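PDB 4V36: lysyl-trna-dependent l-ysyl-phosphatidylgycerol synthase from Bacillus licheniformis, which probably catalyses the transfer of lysine from lysyl-tRNA to phosphatidylglycerol, a lipid modification linked to bacterial resistance. Local coordinates for residues A[121-126]-A[245-249]; A[191-197]-A[209-213]; A[222-226]-A[240-244]. One frame throughout, in Å; residues are numbered along the deposited sequence.

Contact 1: residues A[121-126]-A[245-249]; sequences VDLDTF and FQWGK
Phe245 reaches from its helix into a pocket formed by Val121, Leu123 and Phe126, and its neighbours change from CB to the tip of the ring. Phe245 CB lies between two side chains, 3.8 Å from Leu123 CD2 and slightly farther from Phe126 CD2. Along one flank of the ring, Phe245 CD1 comes within 3.7 Å of Leu123 CD2, a methyl that approaches obliquely. On the other flank Phe245 CD2 points at the face of Phe126, landing 3.6 Å from Phe126 CE2 and offset toward the rim of that ring. The pair is a T-shaped stack with Phe245 supplying the edge; the centroids are 5.0 Å apart and the planes stand at 83°. Farther out, Phe245 CE2 lies 3.9 Å from Val121 CG1, which covers one face of the Phe245 ring, while Phe245 CZ meets Val121 CG2. Leu123 has a second use: its CD1 packs on the helix backbone at Gly248 C, over a residue without a side chain. On the exposed side, Lys249 runs extended past Leu123 O, with Lys249 CD 3.4 Å from that oxygen. Only its last torsion bends (chi4 60°), bringing NZ to Asp124: a weak hydrogen bond to Asp124 O and a long salt bridge between Asp124 OD1 and Lys249 NZ, 3.6 Å. Asp122 OD1 accepts from Asp124 N in an Asx turn, which shapes the chain as it leaves the strand. The contact thus lays the later part of helix 236-251 against the end of strand 111-122. Strand 255-261 backs both segments: Phe256 stacks edge-to-face with Phe245 and pairs through its backbone with Val121, while Met258 touches Val121 and Phe245.

Contact 2: residues A[191-197]-A[209-213]; sequences LQKAPIA and FMNIM
Ile196 CG2 lies oblique to the Phe209 ring and comes closest to that side chain at Phe209 CB, 4.3 Å away. Leu165 and Val168 of helix 159-173 also touch Phe209. The amide of Asn211 has Leu191 CD2 near its ND2, a loose approach, and the Pro195 ring brings CD close to Ile212 O. The backbones themselves form an antiparallel pair. Ala197 and Met210 are the hydrogen-bonded residues: Ala197 N gives to Met210 O at 2.6 Å, with the donor nearly in line with the carbonyl, and Met210 N returns a bond to Ala197 O at 2.7 Å, this one in the carbonyl plane. Next to them Ile196 and Asn211 are a non-hydrogen-bonded pair, and beyond it Ile212 N donates to Pro195 O at 2.8 Å, tilted 27° from the carbonyl plane. CA-H...O contacts, such as Phe209 CA to Ala197 O at 3.1 Å, accompany these bonds. The methyl end of Met210, bent at chi2 and chi3, lies over Ala197, with Met210 CE 3.3 Å from Ala197 O and close to Ala197 CB. Ile212 CD1 reaches the same alanine methyl, while Ala194 CB sits 3.2 Å from Ile212 O and also touches Met213 CE. Strand 149-153 flanks this hairpin of strands 196-200 and 206-213, with Phe150 and Val152 against Ala197. Chemically, the three backbone bonds are wrapped in apolar side chains, while other backbone groups pair with the strands on either side. Among the buried side chains that touch across the contact, Asn211 is polar: its OD1 takes a hydrogen bond from Leu225 N and a weak one from Asp224 N, so a buried amide of the hairpin probably helps position two residues of the ligand pocket.

Contact 3: residues A[222-226]-A[240-244]; sequences SIDLM and LFIYL. With LYN (2,6-diamino-hexanoic acid amide), chain C.
The Asp224 carboxylate, gripped at OD2 by Tyr190 OH and weakly at OD1 by Gly184 N, stands two residues before Met226, whose methyl meets Phe241 and Leu240 across the contact. Nothing polar crosses between the segments; the methyl of Met226 does most of the joining. Met226 leaves the backbone extended, CG anti to N (chi1 171°), and bends only at chi3, which swings CE over one face of Phe241. There it makes a CH-pi contact, Met226 CE 3.8 Å from the ring centroid and 14° off the normal, while SD lies more obliquely in a Met-aromatic contact. Met226 CE also packs 3.6 Å from Leu240 CB, the Met226 and Leu240 side chains running antiparallel to one another. Ile223 packs alongside, with Ile223 CG2 3.7 Å from Leu244 CD1 and its CD1 obliquely near Phe241 CE1. The strand's other side faces the bound lysine amide: Asp224 O is 3.2 Å from its O, Met226 N is 3.4 Å from its N, and Leu225 packs on its CA. Gly184 O hydrogen-bonds the ligand as well. A bend at Asp224 breaks strand 220-228 where the ligand lies. Helix 236-251 thus packs on strand 220-228 within a beta-alpha-beta unit completed by strand 255-261, consistent with an acetyltransferase-like (GNAT) fold, with Phe292 and Met210 closing round the apolar cluster.

In the fold
Contacts 1 and 3 use successive parts of helix 236-251, their centres about 12 Å apart, so one helix spans from the end of strand 111-122 to the ligand-bearing strand 220-228. Contact 2 lies on the next strands of the same sheet, its centre about 10 Å from that of contact 3 and about 18 Å from that of contact 1. Met213 N and Ser222 O, 2.7 Å apart, tie contact 2 to contact 3, while Trp247 CZ3 reaches Ile212 CG2 at 4.3 Å to join contacts 1 and 2. The lysine amide sits against contact 3. In contact 2, the side chain of Asn211 is about 7 Å from the bound LYN by nearest atoms.

Contact 1: residues A[121-126]-A[245-249]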
# COMPACT_ATOMS: atom_id res chain seq x y z
N VAL A 121 -5.55 10.42 -7.51
CA VAL A 121 -6.57 11.45 -7.68
C VAL A 121 -6.01 12.85 -7.49
O VAL A 121 -5.39 13.15 -6.47
CB VAL A 121 -7.74 11.24 -6.69
CG1 VAL A 121 -8.73 12.39 -6.79
CG2 VAL A 121 -8.42 9.91 -6.96
N ASP A 122 -6.23 13.71 -8.48
CA ASP A 122 -5.84 15.11 -8.40
C ASP A 122 -6.77 15.85 -7.44
O ASP A 122 -7.95 16.03 -7.72
CB ASP A 122 -5.87 15.76 -9.79
CG ASP A 122 -5.15 17.10 -9.83
OD1 ASP A 122 -5.06 17.78 -8.79
OD2 ASP A 122 -4.67 17.47 -10.93
N LEU A 123 -6.23 16.28 -6.30
CA LEU A 123 -7.03 16.92 -5.26
C LEU A 123 -7.46 18.33 -5.63
O LEU A 123 -8.46 18.83 -5.12
CB LEU A 123 -6.25 16.94 -3.94
CG LEU A 123 -5.98 15.58 -3.30
CD1 LEU A 123 -5.23 15.75 -1.99
CD2 LEU A 123 -7.27 14.82 -3.10
N ASP A 124 -6.71 18.97 -6.52
CA ASP A 124 -7.03 20.33 -6.95
C ASP A 124 -8.23 20.36 -7.88
O ASP A 124 -9.06 21.27 -7.81
CB ASP A 124 -5.83 20.98 -7.63
CG ASP A 124 -4.73 21.34 -6.65
OD1 ASP A 124 -5.06 21.68 -5.49
OD2 ASP A 124 -3.55 21.30 -7.03
N THR A 125 -8.33 19.36 -8.75
CA THR A 125 -9.39 19.33 -9.76
C THR A 125 -10.55 18.41 -9.37
O THR A 125 -11.54 18.32 -10.09
CB THR A 125 -8.85 18.89 -11.13
OG1 THR A 125 -8.20 17.62 -11.01
CG2 THR A 125 -7.86 19.92 -11.66
N PHE A 126 -10.42 17.72 -8.24
CA PHE A 126 -11.50 16.86 -7.77
C PHE A 126 -12.62 17.69 -7.15
O PHE A 126 -12.38 18.65 -6.43
CB PHE A 126 -10.99 15.84 -6.75
CG PHE A 126 -12.09 15.07 -6.07
CD1 PHE A 126 -12.73 14.03 -6.72
CD2 PHE A 126 -12.50 15.40 -4.79
CE1 PHE A 126 -13.75 13.32 -6.11
CE2 PHE A 126 -13.52 14.70 -4.17
CZ PHE A 126 -14.14 13.66 -4.83
N PHE A 245 -10.32 13.62 0.76
CA PHE A 245 -9.91 14.51 -0.32
C PHE A 245 -10.13 15.97 0.06
O PHE A 245 -9.36 16.85 -0.34
CB PHE A 245 -10.66 14.18 -1.61
CG PHE A 245 -10.33 12.83 -2.18
CD1 PHE A 245 -9.26 12.09 -1.70
CD2 PHE A 245 -11.10 12.29 -3.20
CE1 PHE A 245 -8.96 10.85 -2.22
CE2 PHE A 245 -10.81 11.04 -3.72
CZ PHE A 245 -9.74 10.32 -3.23
N GLN A 246 -11.19 16.23 0.83
CA GLN A 246 -11.47 17.57 1.32
C GLN A 246 -10.38 18.03 2.29
O GLN A 246 -9.90 19.16 2.21
CB GLN A 246 -12.83 17.62 2.00
CG GLN A 246 -13.14 18.96 2.66
CD GLN A 246 -14.47 18.96 3.39
OE1 GLN A 246 -15.13 17.93 3.50
NE2 GLN A 246 -14.86 20.12 3.90
N TRP A 247 -10.01 17.14 3.20
CA TRP A 247 -8.98 17.43 4.18
C TRP A 247 -7.61 17.59 3.53
O TRP A 247 -6.84 18.49 3.88
CB TRP A 247 -8.93 16.33 5.24
CG TRP A 247 -7.86 16.52 6.27
CD1 TRP A 247 -7.95 17.24 7.43
CD2 TRP A 247 -6.53 15.99 6.23
NE1 TRP A 247 -6.76 17.18 8.11
CE2 TRP A 247 -5.87 16.42 7.40
CE3 TRP A 247 -5.83 15.18 5.33
CZ2 TRP A 247 -4.55 16.08 7.69
CZ3 TRP A 247 -4.52 14.84 5.61
CH2 TRP A 247 -3.90 15.29 6.78
N GLY A 248 -7.31 16.72 2.57
CA GLY A 248 -6.04 16.76 1.86
C GLY A 248 -5.86 18.04 1.06
O GLY A 248 -4.78 18.62 1.04
N LYS A 249 -6.93 18.47 0.40
CA LYS A 249 -6.90 19.71 -0.37
C LYS A 249 -6.74 20.91 0.56
O LYS A 249 -6.08 21.89 0.22
CB LYS A 249 -8.18 19.85 -1.20
CG LYS A 249 -8.24 21.10 -2.06
CD LYS A 249 -9.55 21.17 -2.84
CE LYS A 249 -9.61 22.41 -3.71
NZ LYS A 249 -8.51 22.43 -4.72

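Contact 2: residues A[191-197]-A[209-213]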
# COMPACT_ATOMS: atom_id res chain seq x y z
N LEU A 191 0.63 1.95 14.41
CA LEU A 191 -0.40 2.98 14.41
C LEU A 191 0.06 4.29 15.05
O LEU A 191 -0.53 5.35 14.81
CB LEU A 191 -1.66 2.47 15.12
CG LEU A 191 -2.43 1.37 14.40
CD1 LEU A 191 -3.64 0.94 15.21
CD2 LEU A 191 -2.84 1.83 13.01
N GLN A 192 1.12 4.22 15.85
CA GLN A 192 1.66 5.41 16.50
C GLN A 192 2.56 6.22 15.56
O GLN A 192 2.98 7.32 15.89
CB GLN A 192 2.46 5.03 17.76
CG GLN A 192 1.64 4.37 18.86
CD GLN A 192 0.79 5.35 19.64
OE1 GLN A 192 0.85 6.56 19.42
NE2 GLN A 192 -0.01 4.83 20.56
N LYS A 193 2.83 5.66 14.38
CA LYS A 193 3.80 6.24 13.46
C LYS A 193 3.20 7.25 12.49
O LYS A 193 3.92 7.86 11.70
CB LYS A 193 4.50 5.13 12.67
CG LYS A 193 5.30 4.16 13.52
CD LYS A 193 6.54 4.82 14.09
CE LYS A 193 7.37 3.83 14.89
NZ LYS A 193 6.64 3.32 16.08
N ALA A 194 1.88 7.43 12.55
CA ALA A 194 1.20 8.28 11.57
C ALA A 194 -0.12 8.82 12.11
O ALA A 194 -0.69 8.25 13.04
CB ALA A 194 0.96 7.49 10.28
N PRO A 195 -0.60 9.93 11.54
CA PRO A 195 -1.91 10.46 11.93
C PRO A 195 -3.04 9.47 11.65
O PRO A 195 -2.93 8.67 10.72
CB PRO A 195 -2.07 11.71 11.06
CG PRO A 195 -0.68 12.11 10.73
CD PRO A 195 0.09 10.83 10.60
N ILE A 196 -4.10 9.53 12.45
CA ILE A 196 -5.25 8.67 12.24
C ILE A 196 -6.51 9.49 12.04
O ILE A 196 -6.88 10.30 12.89
CB ILE A 196 -5.46 7.70 13.42
CG1 ILE A 196 -4.28 6.73 13.53
CG2 ILE A 196 -6.76 6.93 13.25
CD1 ILE A 196 -4.42 5.73 14.66
N ALA A 197 -7.16 9.29 10.90
CA ALA A 197 -8.40 9.99 10.60
C ALA A 197 -9.59 9.14 11.02
O ALA A 197 -9.65 7.95 10.71
CB ALA A 197 -8.48 10.32 9.12
N PHE A 209 -12.18 4.44 10.78
CA PHE A 209 -10.87 5.06 10.93
C PHE A 209 -9.93 4.72 9.78
O PHE A 209 -10.05 3.67 9.15
CB PHE A 209 -10.23 4.66 12.26
CG PHE A 209 -9.71 3.25 12.30
CD1 PHE A 209 -10.53 2.20 12.68
CD2 PHE A 209 -8.38 2.98 11.99
CE1 PHE A 209 -10.05 0.91 12.72
CE2 PHE A 209 -7.90 1.68 12.03
CZ PHE A 209 -8.74 0.65 12.40
N MET A 210 -8.98 5.62 9.53
CA MET A 210 -7.94 5.42 8.52
C MET A 210 -6.63 6.00 9.02
O MET A 210 -6.63 7.01 9.73
CB MET A 210 -8.32 6.07 7.19
CG MET A 210 -9.63 5.59 6.58
SD MET A 210 -10.68 6.97 6.09
CE MET A 210 -10.99 7.73 7.69
N ASN A 211 -5.52 5.37 8.67
CA ASN A 211 -4.21 5.91 9.02
C ASN A 211 -3.56 6.61 7.83
O ASN A 211 -3.39 6.01 6.76
CB ASN A 211 -3.30 4.81 9.57
CG ASN A 211 -3.21 3.60 8.65
OD1 ASN A 211 -4.09 3.37 7.83
ND2 ASN A 211 -2.14 2.83 8.79
N ILE A 212 -3.22 7.88 8.01
CA ILE A 212 -2.68 8.71 6.93
C ILE A 212 -1.19 8.47 6.73
O ILE A 212 -0.39 8.74 7.63
CB ILE A 212 -2.92 10.20 7.20
CG1 ILE A 212 -4.36 10.45 7.64
CG2 ILE A 212 -2.58 11.03 5.96
CD1 ILE A 212 -5.39 10.04 6.61
N MET A 213 -0.82 7.99 5.55
CA MET A 213 0.56 7.59 5.27
C MET A 213 1.43 8.75 4.79
O MET A 213 1.00 9.55 3.95
CB MET A 213 0.58 6.46 4.25
CG MET A 213 -0.11 5.18 4.71
SD MET A 213 0.72 4.37 6.10
CE MET A 213 -0.16 5.06 7.51

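Contact 3: residues A[222-226]-A[240-244]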
# COMPACT_ATOMS: atom_id res chain seq x y z
N SER A 222 -1.69 9.23 1.15
CA SER A 222 -2.56 8.08 1.01
C SER A 222 -2.88 7.49 2.37
O SER A 222 -2.39 7.96 3.39
CB SER A 222 -1.92 7.01 0.12
OG SER A 222 -1.32 6.00 0.90
N ILE A 223 -3.71 6.45 2.37
CA ILE A 223 -4.01 5.73 3.59
C ILE A 223 -3.60 4.27 3.42
O ILE A 223 -3.30 3.82 2.32
CB ILE A 223 -5.50 5.81 3.94
CG1 ILE A 223 -6.34 5.22 2.82
CG2 ILE A 223 -5.90 7.25 4.21
CD1 ILE A 223 -7.82 5.24 3.09
N ASP A 224 -3.59 3.55 4.53
CA ASP A 224 -3.25 2.14 4.51
C ASP A 224 -4.46 1.32 4.93
O ASP A 224 -5.00 0.54 4.15
CB ASP A 224 -2.06 1.86 5.43
CG ASP A 224 -1.60 0.42 5.40
OD1 ASP A 224 -1.94 -0.29 4.42
OD2 ASP A 224 -0.90 0.00 6.34
N LEU A 225 -4.89 1.51 6.17
CA LEU A 225 -6.08 0.85 6.68
C LEU A 225 -7.31 1.74 6.51
O LEU A 225 -7.24 2.95 6.70
CB LEU A 225 -5.91 0.49 8.17
CG LEU A 225 -5.12 -0.77 8.55
CD1 LEU A 225 -3.64 -0.64 8.20
CD2 LEU A 225 -5.29 -1.06 10.03
N MET A 226 -8.42 1.12 6.11
CA MET A 226 -9.71 1.79 6.11
C MET A 226 -10.76 0.81 6.62
O MET A 226 -11.17 -0.11 5.90
CB MET A 226 -10.09 2.31 4.72
CG MET A 226 -11.53 2.81 4.64
SD MET A 226 -12.05 3.37 3.01
CE MET A 226 -11.38 5.03 2.99
N LEU A 240 -15.80 8.42 3.08
CA LEU A 240 -14.49 8.61 3.70
C LEU A 240 -13.49 9.23 2.73
O LEU A 240 -12.73 10.12 3.11
CB LEU A 240 -13.96 7.28 4.24
CG LEU A 240 -14.71 6.68 5.43
CD1 LEU A 240 -14.03 5.41 5.89
CD2 LEU A 240 -14.82 7.69 6.56
N PHE A 241 -13.49 8.76 1.49
CA PHE A 241 -12.58 9.30 0.48
C PHE A 241 -12.93 10.75 0.16
O PHE A 241 -12.04 11.56 -0.12
CB PHE A 241 -12.61 8.45 -0.79
CG PHE A 241 -11.76 7.22 -0.72
CD1 PHE A 241 -10.39 7.32 -0.55
CD2 PHE A 241 -12.32 5.96 -0.83
CE1 PHE A 241 -9.60 6.19 -0.48
CE2 PHE A 241 -11.54 4.83 -0.77
CZ PHE A 241 -10.17 4.94 -0.59
N ILE A 242 -14.21 11.08 0.20
CA ILE A 242 -14.66 12.45 -0.02
C ILE A 242 -14.16 13.35 1.10
O ILE A 242 -13.61 14.43 0.85
CB ILE A 242 -16.19 12.54 -0.12
CG1 ILE A 242 -16.69 11.84 -1.39
CG2 ILE A 242 -16.64 13.99 -0.12
CD1 ILE A 242 -18.20 11.76 -1.49
N TYR A 243 -14.33 12.90 2.34
CA TYR A 243 -13.83 13.64 3.50
C TYR A 243 -12.30 13.73 3.47
O TYR A 243 -11.73 14.76 3.82
CB TYR A 243 -14.29 12.99 4.80
CG TYR A 243 -15.74 13.25 5.15
CD1 TYR A 243 -16.19 14.54 5.38
CD2 TYR A 243 -16.64 12.21 5.27
CE1 TYR A 243 -17.51 14.79 5.70
CE2 TYR A 243 -17.97 12.44 5.59
CZ TYR A 243 -18.40 13.73 5.81
OH TYR A 243 -19.71 13.97 6.13
N LEU A 244 -11.66 12.64 3.06
CA LEU A 244 -10.20 12.60 2.96
C LEU A 244 -9.68 13.59 1.92
O LEU A 244 -8.72 14.31 2.17
CB LEU A 244 -9.72 11.20 2.61
CG LEU A 244 -9.54 10.21 3.77
CD1 LEU A 244 -9.16 8.84 3.26
CD2 LEU A 244 -8.50 10.73 4.75
N LYN C . -7.69 -2.21 5.74
CA LYN C . -6.66 -3.23 5.78
CB LYN C . -7.27 -4.58 5.42
CG LYN C . -6.22 -5.69 5.37
CD LYN C . -6.83 -7.04 5.74
CE LYN C . -7.93 -7.45 4.77
NZ LYN C . -8.52 -8.75 5.20
C LYN C . -5.56 -2.89 4.81
O LYN C . -5.85 -2.46 3.70
NT LYN C . -4.29 -3.04 5.19